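Local coordinates for putative integron gene cassette protein (Uncultured bacterium, PDB 3FUY) that is of unknown function but is encoded by a mobile integron gene cassette and has a mixed beta sheet with helices packed against it, at residues 35-40 against 63-68; 77-82 against 90-95; 113-118 against 125-130; 156-161 against 171-176. One frame throughout, in Å; residues are numbered along the deposited sequence.

Interaction 1 of 4, residues 35-40 against 63-68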
# COMPACT_ATOMS: atom_id res chain seq x y z
N VAL B 35 6.92 0.98 -5.23
CA VAL B 35 5.67 0.28 -5.55
C VAL B 35 5.80 -1.22 -5.28
O VAL B 35 6.79 -1.84 -5.67
CB VAL B 35 5.28 0.51 -7.03
CG1 VAL B 35 4.11 -0.40 -7.44
CG2 VAL B 35 4.93 1.99 -7.26
N THR B 36 4.82 -1.79 -4.62
CA THR B 36 4.80 -3.24 -4.46
C THR B 36 3.86 -3.85 -5.49
O THR B 36 2.75 -3.37 -5.71
CB THR B 36 4.37 -3.67 -3.04
OG1 THR B 36 3.04 -3.22 -2.78
CG2 THR B 36 5.31 -3.09 -1.99
N ILE B 37 4.31 -4.93 -6.12
CA ILE B 37 3.51 -5.60 -7.14
C ILE B 37 3.42 -7.08 -6.82
O ILE B 37 4.42 -7.81 -6.86
CB ILE B 37 4.11 -5.38 -8.54
CG1 ILE B 37 4.19 -3.90 -8.86
CG2 ILE B 37 3.27 -6.06 -9.60
CD1 ILE B 37 5.00 -3.61 -10.17
N ARG B 38 2.23 -7.52 -6.46
CA ARG B 38 1.99 -8.90 -6.10
C ARG B 38 1.19 -9.51 -7.25
O ARG B 38 0.07 -9.08 -7.50
CB ARG B 38 1.15 -8.93 -4.81
CG ARG B 38 0.54 -10.28 -4.50
CD ARG B 38 1.61 -11.29 -4.26
NE ARG B 38 1.14 -12.51 -3.59
CZ ARG B 38 1.64 -13.71 -3.86
NH1 ARG B 38 2.55 -13.85 -4.83
NH2 ARG B 38 1.23 -14.77 -3.17
N ASP B 39 1.76 -10.51 -7.92
CA ASP B 39 1.06 -11.22 -9.01
C ASP B 39 0.53 -12.54 -8.44
O ASP B 39 1.28 -13.49 -8.27
CB ASP B 39 2.02 -11.51 -10.19
CG ASP B 39 1.32 -12.20 -11.38
OD1 ASP B 39 0.29 -12.88 -11.19
OD2 ASP B 39 1.81 -12.06 -12.52
N PHE B 40 -0.76 -12.60 -8.14
CA PHE B 40 -1.33 -13.81 -7.54
C PHE B 40 -1.27 -15.00 -8.49
O PHE B 40 -0.85 -16.09 -8.08
CB PHE B 40 -2.78 -13.58 -7.14
CG PHE B 40 -2.95 -12.69 -5.93
CD1 PHE B 40 -2.66 -13.17 -4.65
CD2 PHE B 40 -3.41 -11.39 -6.07
CE1 PHE B 40 -2.85 -12.37 -3.52
CE2 PHE B 40 -3.58 -10.57 -4.95
CZ PHE B 40 -3.30 -11.07 -3.66
N ASP B 63 4.32 -1.52 -16.22
CA ASP B 63 4.27 -2.50 -17.31
C ASP B 63 5.66 -3.09 -17.59
O ASP B 63 5.80 -4.29 -17.85
CB ASP B 63 3.71 -1.86 -18.58
CG ASP B 63 3.30 -2.91 -19.60
OD1 ASP B 63 2.42 -3.73 -19.28
OD2 ASP B 63 3.86 -2.92 -20.72
N LEU B 64 6.69 -2.25 -17.51
CA LEU B 64 8.08 -2.69 -17.66
C LEU B 64 8.38 -3.71 -16.57
O LEU B 64 8.89 -4.81 -16.83
CB LEU B 64 9.04 -1.50 -17.53
CG LEU B 64 10.53 -1.79 -17.76
CD1 LEU B 64 11.22 -0.52 -18.20
CD2 LEU B 64 11.19 -2.32 -16.50
N CYS B 65 8.02 -3.37 -15.34
CA CYS B 65 8.23 -4.30 -14.24
C CYS B 65 7.51 -5.63 -14.49
O CYS B 65 8.09 -6.71 -14.31
CB CYS B 65 7.82 -3.67 -12.91
SG CYS B 65 8.27 -4.67 -11.49
N LEU B 66 6.25 -5.57 -14.94
CA LEU B 66 5.53 -6.81 -15.26
C LEU B 66 6.24 -7.63 -16.35
O LEU B 66 6.29 -8.86 -16.28
CB LEU B 66 4.08 -6.51 -15.67
CG LEU B 66 3.19 -5.98 -14.53
CD1 LEU B 66 1.82 -5.56 -15.05
CD2 LEU B 66 3.05 -7.02 -13.43
N ASP B 67 6.80 -6.96 -17.36
CA ASP B 67 7.51 -7.68 -18.40
C ASP B 67 8.77 -8.39 -17.87
O ASP B 67 9.05 -9.52 -18.26
CB ASP B 67 7.86 -6.77 -19.59
CG ASP B 67 6.68 -6.57 -20.54
OD1 ASP B 67 5.64 -7.25 -20.38
OD2 ASP B 67 6.79 -5.73 -21.46
N LYS B 68 9.52 -7.72 -16.99
CA LYS B 68 10.69 -8.35 -16.39
C LYS B 68 10.29 -9.49 -15.44
O LYS B 68 10.97 -10.51 -15.35
CB LYS B 68 11.59 -7.32 -15.67
CG LYS B 68 12.08 -6.17 -16.55
CD LYS B 68 12.74 -6.67 -17.82
CE LYS B 68 12.91 -5.53 -18.84
NZ LYS B 68 13.68 -5.94 -20.05
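I37, on strand 34-39, next to the edge strand 25-29, reaches across to C65 and L66 on helix segment 63-68. The contact is entirely apolar: no hydrogen bond passes between the segments, and together they bury 136 Å². The two branches of the isoleucine divide the work. Its long arm is extended (chi2 171°) and meets the cysteine, where I37 CD1 lies 3.7 Å from C65 SG and 3.9 Å from C65 CB. The short arm, I37 CG2, turns to the leucine instead and lies 4.0 Å from L66 CD2. A beta-branched residue therefore suits this place, since it is at home on a strand and presents two methyls, CD1 and CG2, to one helix. C65 is compact and lets the helix come close, its sulfur set opposite the backbone N (chi1 -172°). L66 leaves its backbone at the flank of the contact, and only its branched end comes over to I37.

The helix turn that presents C65 and L66 is held by backbone bonds, D67 N to D63 O at 2.9 Å and K68 N to L64 O at 3.0 Å. Polar side chains keep to the margins. D39 points its CB toward the helix, but its carboxylate is bonded to N42. K68 turns elsewhere, forming a salt bridge with D145.

T36 and R38 serve the subunit interface, bonding to F29 and A57 of the second subunit. Around the apolar patch, M69 and I62 of helix 59-79 also touch I37, as does V25 of strand 25-29, while V97 of strand 91-100 lies against C65.

Interaction 2 of 4, residues 77-82 against 90-95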
# COMPACT_ATOMS: atom_id res chain seq x y z
N GLN B 77 11.18 -21.36 -16.13
CA GLN B 77 10.55 -22.43 -16.89
C GLN B 77 11.56 -23.14 -17.81
O GLN B 77 11.44 -24.34 -18.03
CB GLN B 77 9.36 -21.88 -17.69
CG GLN B 77 8.47 -22.95 -18.30
CD GLN B 77 7.93 -23.91 -17.26
OE1 GLN B 77 7.76 -23.55 -16.10
NE2 GLN B 77 7.66 -25.15 -17.68
N SER B 78 12.54 -22.40 -18.33
CA SER B 78 13.57 -22.99 -19.19
C SER B 78 14.55 -23.85 -18.41
O SER B 78 15.16 -24.76 -18.96
CB SER B 78 14.36 -21.91 -19.92
OG SER B 78 13.57 -21.32 -20.94
N ILE B 79 14.72 -23.54 -17.13
CA ILE B 79 15.69 -24.24 -16.30
C ILE B 79 15.08 -25.48 -15.68
O ILE B 79 15.78 -26.45 -15.40
CB ILE B 79 16.24 -23.32 -15.19
CG1 ILE B 79 17.29 -22.39 -15.77
CG2 ILE B 79 16.84 -24.14 -14.06
CD1 ILE B 79 18.37 -21.95 -14.78
N GLY B 80 13.77 -25.45 -15.50
CA GLY B 80 13.05 -26.57 -14.91
C GLY B 80 11.73 -26.11 -14.34
O GLY B 80 11.62 -24.99 -13.85
N ASP B 81 10.73 -26.98 -14.39
CA ASP B 81 9.40 -26.65 -13.89
C ASP B 81 9.31 -26.61 -12.36
O ASP B 81 9.41 -27.65 -11.70
CB ASP B 81 8.38 -27.66 -14.41
CG ASP B 81 6.96 -27.30 -14.04
OD1 ASP B 81 6.71 -26.10 -13.80
OD2 ASP B 81 6.11 -28.20 -13.97
N ASP B 82 9.09 -25.42 -11.79
CA ASP B 82 9.07 -25.26 -10.34
C ASP B 82 7.73 -25.59 -9.69
O ASP B 82 7.53 -25.32 -8.50
CB ASP B 82 9.51 -23.84 -9.94
CG ASP B 82 8.58 -22.76 -10.49
OD1 ASP B 82 7.80 -23.04 -11.42
OD2 ASP B 82 8.64 -21.62 -9.99
N PRO B 90 17.39 -25.39 -9.64
CA PRO B 90 17.33 -24.15 -8.85
C PRO B 90 16.06 -23.33 -9.08
O PRO B 90 15.37 -23.52 -10.09
CB PRO B 90 18.55 -23.37 -9.35
CG PRO B 90 18.79 -23.88 -10.74
CD PRO B 90 18.34 -25.31 -10.76
N HIS B 91 15.77 -22.42 -8.15
CA HIS B 91 14.72 -21.41 -8.32
C HIS B 91 15.36 -20.09 -8.77
O HIS B 91 16.38 -19.66 -8.20
CB HIS B 91 14.01 -21.14 -7.00
CG HIS B 91 13.19 -22.28 -6.48
ND1 HIS B 91 11.88 -22.49 -6.84
CD2 HIS B 91 13.47 -23.23 -5.55
CE1 HIS B 91 11.40 -23.54 -6.20
NE2 HIS B 91 12.35 -24.00 -5.40
N ILE B 92 14.76 -19.43 -9.75
CA ILE B 92 15.17 -18.08 -10.11
C ILE B 92 14.00 -17.18 -9.78
O ILE B 92 12.92 -17.34 -10.33
CB ILE B 92 15.49 -17.94 -11.61
CG1 ILE B 92 16.48 -19.00 -12.07
CG2 ILE B 92 16.05 -16.57 -11.89
CD1 ILE B 92 16.96 -18.78 -13.50
N ARG B 93 14.20 -16.23 -8.87
CA ARG B 93 13.09 -15.42 -8.38
C ARG B 93 13.39 -13.94 -8.53
O ARG B 93 14.47 -13.48 -8.17
CB ARG B 93 12.81 -15.74 -6.91
CG ARG B 93 12.63 -17.22 -6.61
CD ARG B 93 11.42 -17.81 -7.36
NE ARG B 93 10.17 -17.09 -7.08
CZ ARG B 93 8.99 -17.46 -7.58
NH1 ARG B 93 8.90 -18.53 -8.35
NH2 ARG B 93 7.89 -16.77 -7.29
N ILE B 94 12.42 -13.18 -9.04
CA ILE B 94 12.64 -11.74 -9.13
C ILE B 94 12.42 -11.11 -7.75
O ILE B 94 11.61 -11.60 -6.96
CB ILE B 94 11.74 -11.09 -10.20
CG1 ILE B 94 12.23 -9.69 -10.54
CG2 ILE B 94 10.27 -11.07 -9.75
CD1 ILE B 94 11.60 -9.12 -11.82
N ARG B 95 13.15 -10.04 -7.45
CA ARG B 95 12.94 -9.34 -6.18
C ARG B 95 12.54 -7.90 -6.41
O ARG B 95 11.58 -7.39 -5.81
CB ARG B 95 14.20 -9.39 -5.31
CG ARG B 95 14.63 -10.78 -4.93
CD ARG B 95 13.52 -11.56 -4.22
NE ARG B 95 14.01 -12.89 -3.88
CZ ARG B 95 13.27 -13.99 -3.80
NH1 ARG B 95 11.95 -13.95 -4.03
NH2 ARG B 95 13.85 -15.14 -3.49
O HOH W 1 10.73 -20.80 -8.77
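The loop 80-90, which leads from helix 59-79 back into strand 91-100, brings I79, at the helix end, against P90 and I92, and D82 against H91 and R93. The chain leaves the helix at G80 with phi 159°, a conformation suited to glycine, which has no CB to strike the preceding carbonyl. P90, preceded by a cis peptide bond, leads into the strand.

The apolar half is carried by I79. I79 CG2 rests 3.8 Å from P90 CD, against the CG-CD side of the ring, and I79 CD1 meets I92 CD1 at 3.7 Å. In both pairs the side chains meet roughly at a right angle. Isoleucine offers a separate methyl to each partner, and the rigid proline ring gives it an apolar surface at the start of the strand.

The polar half is built round one water. It donates to D82 OD2 at 2.6 Å, accepts from R93 NH1 at 2.9 Å, and is bonded to H91 ND1 at 2.8 Å, in the plane of that ring. D82 OD2 and R93 NH1 also form a salt bridge at 3.5 Å, the oxygen lying at the edge of the guanidinium while the two flat groups are turned 38° apart. R93 folds back through bends at chi2 and chi3, which brings NH1 to the aspartate. Its stronger partner is D170, reached through NH2, so the arginine is shared between the loop and the C-terminal tail.

A131 of helix 121-138 touches I79 and I92, L113 of strand 106-116 lies on P90, and Q76 of helix 59-79 bonds to the backbone of P90, I92 and G80.

Interaction 3 of 4, residues 113-118 against 125-130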
# COMPACT_ATOMS: atom_id res chain seq x y z
N LEU B 113 19.03 -16.50 -7.01
CA LEU B 113 19.13 -17.88 -7.47
C LEU B 113 19.19 -18.76 -6.22
O LEU B 113 20.10 -18.63 -5.40
CB LEU B 113 20.39 -18.12 -8.32
CG LEU B 113 20.59 -19.56 -8.82
CD1 LEU B 113 19.69 -19.86 -10.01
CD2 LEU B 113 22.05 -19.83 -9.18
N ILE B 114 18.22 -19.65 -6.08
CA ILE B 114 18.17 -20.52 -4.91
C ILE B 114 18.47 -21.97 -5.29
O ILE B 114 17.72 -22.57 -6.05
CB ILE B 114 16.80 -20.43 -4.19
CG1 ILE B 114 16.42 -18.97 -3.92
CG2 ILE B 114 16.84 -21.21 -2.88
CD1 ILE B 114 14.99 -18.79 -3.39
N VAL B 115 19.57 -22.51 -4.76
CA VAL B 115 19.91 -23.92 -4.97
C VAL B 115 19.74 -24.70 -3.67
O VAL B 115 19.67 -24.12 -2.59
CB VAL B 115 21.35 -24.12 -5.52
CG1 VAL B 115 21.50 -23.46 -6.88
CG2 VAL B 115 22.37 -23.57 -4.55
N GLY B 116 19.65 -26.02 -3.78
CA GLY B 116 19.45 -26.86 -2.61
C GLY B 116 20.72 -26.94 -1.77
O GLY B 116 21.82 -27.01 -2.32
N THR B 117 20.58 -26.93 -0.45
CA THR B 117 21.73 -27.03 0.45
C THR B 117 22.64 -28.19 0.07
O THR B 117 23.86 -28.14 0.30
CB THR B 117 21.30 -27.17 1.93
OG1 THR B 117 20.28 -28.16 2.03
CG2 THR B 117 20.76 -25.85 2.47
N GLY B 118 22.07 -29.24 -0.52
CA GLY B 118 22.82 -30.44 -0.85
C GLY B 118 23.44 -30.47 -2.23
O GLY B 118 23.72 -31.55 -2.77
N GLU B 125 28.00 -24.12 -9.72
CA GLU B 125 28.62 -23.36 -10.79
C GLU B 125 27.83 -23.57 -12.07
O GLU B 125 27.67 -22.64 -12.86
CB GLU B 125 30.09 -23.77 -10.96
CG GLU B 125 30.99 -23.26 -9.83
CD GLU B 125 32.35 -23.93 -9.79
OE1 GLU B 125 32.48 -25.08 -10.28
OE2 GLU B 125 33.30 -23.32 -9.24
N THR B 126 27.33 -24.79 -12.25
CA THR B 126 26.50 -25.13 -13.41
C THR B 126 25.14 -24.43 -13.40
O THR B 126 24.71 -23.88 -14.41
CB THR B 126 26.30 -26.66 -13.51
OG1 THR B 126 27.56 -27.30 -13.77
CG2 THR B 126 25.35 -27.00 -14.65
N ALA B 127 24.46 -24.43 -12.25
CA ALA B 127 23.17 -23.75 -12.15
C ALA B 127 23.32 -22.24 -12.36
O ALA B 127 22.49 -21.61 -13.02
CB ALA B 127 22.51 -24.05 -10.81
N GLU B 128 24.38 -21.68 -11.80
CA GLU B 128 24.65 -20.26 -11.90
C GLU B 128 24.87 -19.80 -13.34
O GLU B 128 24.36 -18.76 -13.75
CB GLU B 128 25.86 -19.90 -11.04
CG GLU B 128 25.59 -19.99 -9.56
CD GLU B 128 26.84 -19.87 -8.72
OE1 GLU B 128 27.74 -19.08 -9.09
OE2 GLU B 128 26.91 -20.55 -7.67
N GLU B 129 25.61 -20.59 -14.11
CA GLU B 129 25.91 -20.21 -15.50
C GLU B 129 24.71 -20.38 -16.41
O GLU B 129 24.46 -19.54 -17.27
CB GLU B 129 27.09 -21.02 -16.04
CG GLU B 129 28.40 -20.67 -15.37
CD GLU B 129 28.68 -19.18 -15.40
OE1 GLU B 129 28.85 -18.63 -16.51
OE2 GLU B 129 28.74 -18.56 -14.31
N LEU B 130 23.97 -21.47 -16.23
CA LEU B 130 22.76 -21.71 -17.00
C LEU B 130 21.74 -20.61 -16.73
O LEU B 130 21.20 -20.03 -17.67
CB LEU B 130 22.18 -23.07 -16.65
CG LEU B 130 20.98 -23.48 -17.50
CD1 LEU B 130 21.40 -23.60 -18.96
CD2 LEU B 130 20.38 -24.78 -16.99
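L113 and V115, next-but-one neighbours on strand 106-116, face E128 and A127 of helix 121-138. The strand and helix segments run nearly antiparallel, at 153°, with their axes 9.7 Å apart at closest approach. L113 swings its CG opposite the backbone N (chi1 179°), and chi2 of 78° then directs one methyl, CD2, at the helix. There L113 CD2 lies 3.6 Å from E128 CG and 3.8 Å from E128 CA, touching the glutamate's second methylene and the helix backbone at CA. E128 is extended beyond CG, and its chain meets the leucine at about a right angle, so a methylene does the touching while the carboxylate is carried farther along.

V115 makes a lighter contact. With CG1 opposite the carbonyl carbon, V115 CG1 approaches A127 CB at 4.1 Å. Alanine fits where the helix faces the sheet: its single methyl lets the strand valine and P90, which touches both, sit close by. L113, by contrast, sends a longer side chain down to the helix.

The helix links strand 106-116 to the parallel neighbouring strand 150-160 in a beta-alpha-beta unit, and L157 of the latter also touches L113 and E128. With no hydrogen bond or salt bridge between the segments, the contact depends on dispersion and the exclusion of water, and a glutamate can serve at its border, probably because its aliphatic stem can lie against the leucine.

Interaction 4 of 4, residues 156-161 against 171-176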
# COMPACT_ATOMS: atom_id res chain seq x y z
N LYS B 156 21.73 -12.67 -6.68
CA LYS B 156 22.15 -13.09 -5.36
C LYS B 156 22.01 -14.60 -5.27
O LYS B 156 21.04 -15.18 -5.78
CB LYS B 156 21.28 -12.40 -4.29
CG LYS B 156 21.73 -12.64 -2.87
CD LYS B 156 20.80 -11.99 -1.86
CE LYS B 156 20.83 -10.48 -1.95
NZ LYS B 156 19.79 -9.87 -1.07
N LEU B 157 22.98 -15.26 -4.63
CA LEU B 157 22.95 -16.71 -4.50
C LEU B 157 22.52 -17.12 -3.09
O LEU B 157 23.00 -16.57 -2.09
CB LEU B 157 24.32 -17.30 -4.83
CG LEU B 157 25.01 -16.72 -6.07
CD1 LEU B 157 26.49 -17.13 -6.14
CD2 LEU B 157 24.26 -17.14 -7.32
N ARG B 158 21.62 -18.09 -3.01
CA ARG B 158 21.14 -18.58 -1.73
C ARG B 158 21.20 -20.09 -1.76
O ARG B 158 21.15 -20.70 -2.82
CB ARG B 158 19.68 -18.14 -1.47
CG ARG B 158 19.51 -16.64 -1.27
CD ARG B 158 18.05 -16.27 -1.00
NE ARG B 158 17.86 -14.84 -0.73
CZ ARG B 158 18.14 -14.25 0.43
NH1 ARG B 158 18.60 -14.98 1.45
NH2 ARG B 158 17.94 -12.94 0.59
N GLU B 159 21.31 -20.69 -0.58
CA GLU B 159 21.08 -22.11 -0.47
C GLU B 159 20.05 -22.32 0.63
O GLU B 159 19.98 -21.56 1.60
CB GLU B 159 22.37 -22.90 -0.23
CG GLU B 159 22.93 -22.84 1.19
CD GLU B 159 24.20 -23.68 1.34
OE1 GLU B 159 24.13 -24.93 1.23
OE2 GLU B 159 25.28 -23.10 1.59
N GLU B 160 19.22 -23.34 0.45
CA GLU B 160 18.12 -23.60 1.34
C GLU B 160 17.79 -25.07 1.20
O GLU B 160 17.98 -25.65 0.14
CB GLU B 160 16.90 -22.77 0.92
CG GLU B 160 17.10 -21.27 0.98
CD GLU B 160 16.99 -20.72 2.39
OE1 GLU B 160 16.82 -21.52 3.33
OE2 GLU B 160 17.09 -19.49 2.56
N LEU B 161 17.30 -25.67 2.27
CA LEU B 161 16.80 -27.02 2.17
C LEU B 161 15.43 -26.91 1.52
O LEU B 161 14.49 -26.41 2.14
CB LEU B 161 16.70 -27.65 3.56
CG LEU B 161 16.33 -29.13 3.62
CD1 LEU B 161 17.30 -29.95 2.78
CD2 LEU B 161 16.32 -29.61 5.06
N LYS B 171 9.84 -15.89 0.33
CA LYS B 171 9.76 -15.49 1.74
C LYS B 171 10.02 -13.99 1.89
O LYS B 171 10.84 -13.43 1.17
CB LYS B 171 10.80 -16.28 2.55
CG LYS B 171 10.52 -16.38 4.02
CD LYS B 171 11.74 -16.92 4.76
CE LYS B 171 12.23 -18.23 4.14
NZ LYS B 171 13.46 -18.73 4.83
N ASP B 172 9.32 -13.35 2.82
CA ASP B 172 9.40 -11.90 2.99
C ASP B 172 10.81 -11.40 3.27
O ASP B 172 11.18 -10.30 2.86
CB ASP B 172 8.41 -11.40 4.05
CG ASP B 172 8.75 -11.88 5.46
OD1 ASP B 172 9.73 -12.65 5.65
OD2 ASP B 172 8.02 -11.47 6.40
N GLU B 173 11.59 -12.22 3.97
CA GLU B 173 12.99 -11.94 4.29
C GLU B 173 13.81 -11.57 3.04
O GLU B 173 14.66 -10.67 3.06
CB GLU B 173 13.57 -13.17 5.01
CG GLU B 173 15.08 -13.31 5.04
CD GLU B 173 15.52 -14.71 5.46
OE1 GLU B 173 14.65 -15.49 5.91
OE2 GLU B 173 16.72 -15.04 5.35
N TYR B 174 13.54 -12.27 1.94
CA TYR B 174 14.29 -12.08 0.70
C TYR B 174 14.07 -10.72 0.05
O TYR B 174 14.73 -10.40 -0.94
CB TYR B 174 13.94 -13.17 -0.32
CG TYR B 174 14.17 -14.58 0.15
CD1 TYR B 174 15.17 -14.89 1.06
CD2 TYR B 174 13.38 -15.62 -0.35
CE1 TYR B 174 15.37 -16.20 1.48
CE2 TYR B 174 13.58 -16.93 0.06
CZ TYR B 174 14.57 -17.22 0.97
OH TYR B 174 14.77 -18.53 1.37
N TYR B 175 13.15 -9.92 0.59
CA TYR B 175 12.86 -8.60 0.02
C TYR B 175 13.32 -7.44 0.90
O TYR B 175 13.15 -6.28 0.53
CB TYR B 175 11.35 -8.46 -0.25
CG TYR B 175 10.87 -9.39 -1.34
CD1 TYR B 175 10.74 -8.95 -2.66
CD2 TYR B 175 10.58 -10.71 -1.07
CE1 TYR B 175 10.31 -9.82 -3.67
CE2 TYR B 175 10.15 -11.58 -2.07
CZ TYR B 175 10.02 -11.13 -3.36
OH TYR B 175 9.59 -12.00 -4.35
N LYS B 176 13.88 -7.76 2.07
CA LYS B 176 14.30 -6.73 3.02
C LYS B 176 15.20 -5.64 2.42
O LYS B 176 15.13 -4.49 2.85
CB LYS B 176 15.02 -7.35 4.22
CG LYS B 176 14.10 -7.88 5.30
CD LYS B 176 14.91 -8.21 6.55
CE LYS B 176 14.15 -9.15 7.49
NZ LYS B 176 15.09 -10.15 8.09
O HOH W 2 17.34 -11.30 -1.74
O HOH W 3 16.04 -18.58 4.67
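R158 and E160 on strand 150-160 both close on the ring of Y174, which projects from the short 3-10 turn 172-175. This is the compact part of the contact. R158, extended from CG to NE, lays its chain over one face of the tyrosine: R158 CD sits 4.0 Å from the centroid of the Y174 ring, a CH-pi contact. The guanidinium lies over the CD1-CE1 side of the ring, its plane tilted 36° to it, and NE forms a salt bridge with D112. On the opposite face, K171 CB covers the rim, so the ring is held between two aliphatic stems. At the end of the ring, Y174 OH donates to E160 OE2 at 2.8 Å, reaching the oxygen from above the carboxylate plane, 64° out of it.

The outer side is looser and works through water. One water links E160 OE2 (2.5 Å) to K171 NZ (2.6 Å), whose direct separation of 4.3 Å is too long for a salt bridge. Another accepts from R158 NH2 and from K156 NZ, which also forms a salt bridge with D177. E173 OE1 makes a long salt bridge with K171 NZ, 3.6 Å; E173 OE2 is merely near R158, with no N-H aimed at it.

Tyrosine suits a place with both needs, a flat apolar ring and a hydroxyl at its end. The arrangement is that of a C-terminal tail folding back, through a 3-10 turn, over the sheet face that the helices leave to it, where D172 also bonds to S33 of the second subunit.

Overall arrangement
From the N terminus the four contacts come in series, none enclosing or crossing another. Interaction 1 closes the loop from strand 34-39, by way of strand 44-49, to helix 59-79. The same helix continues into interaction 2, which closes the loop 80-90 to strand 91-100; the two touch where K68 O meets I94 CD1. Interaction 3 closes the step from strand 106-116 to helix 121-138 and abuts interaction 2 through P90. Interaction 4 folds the tail back on strand 150-160, which pairs with strand 106-116 of interaction 3, while Y175 reaches R95 of interaction 2. Together they tie two helices and the tail to one sheet; interactions 1 and 4 also touch the second subunit.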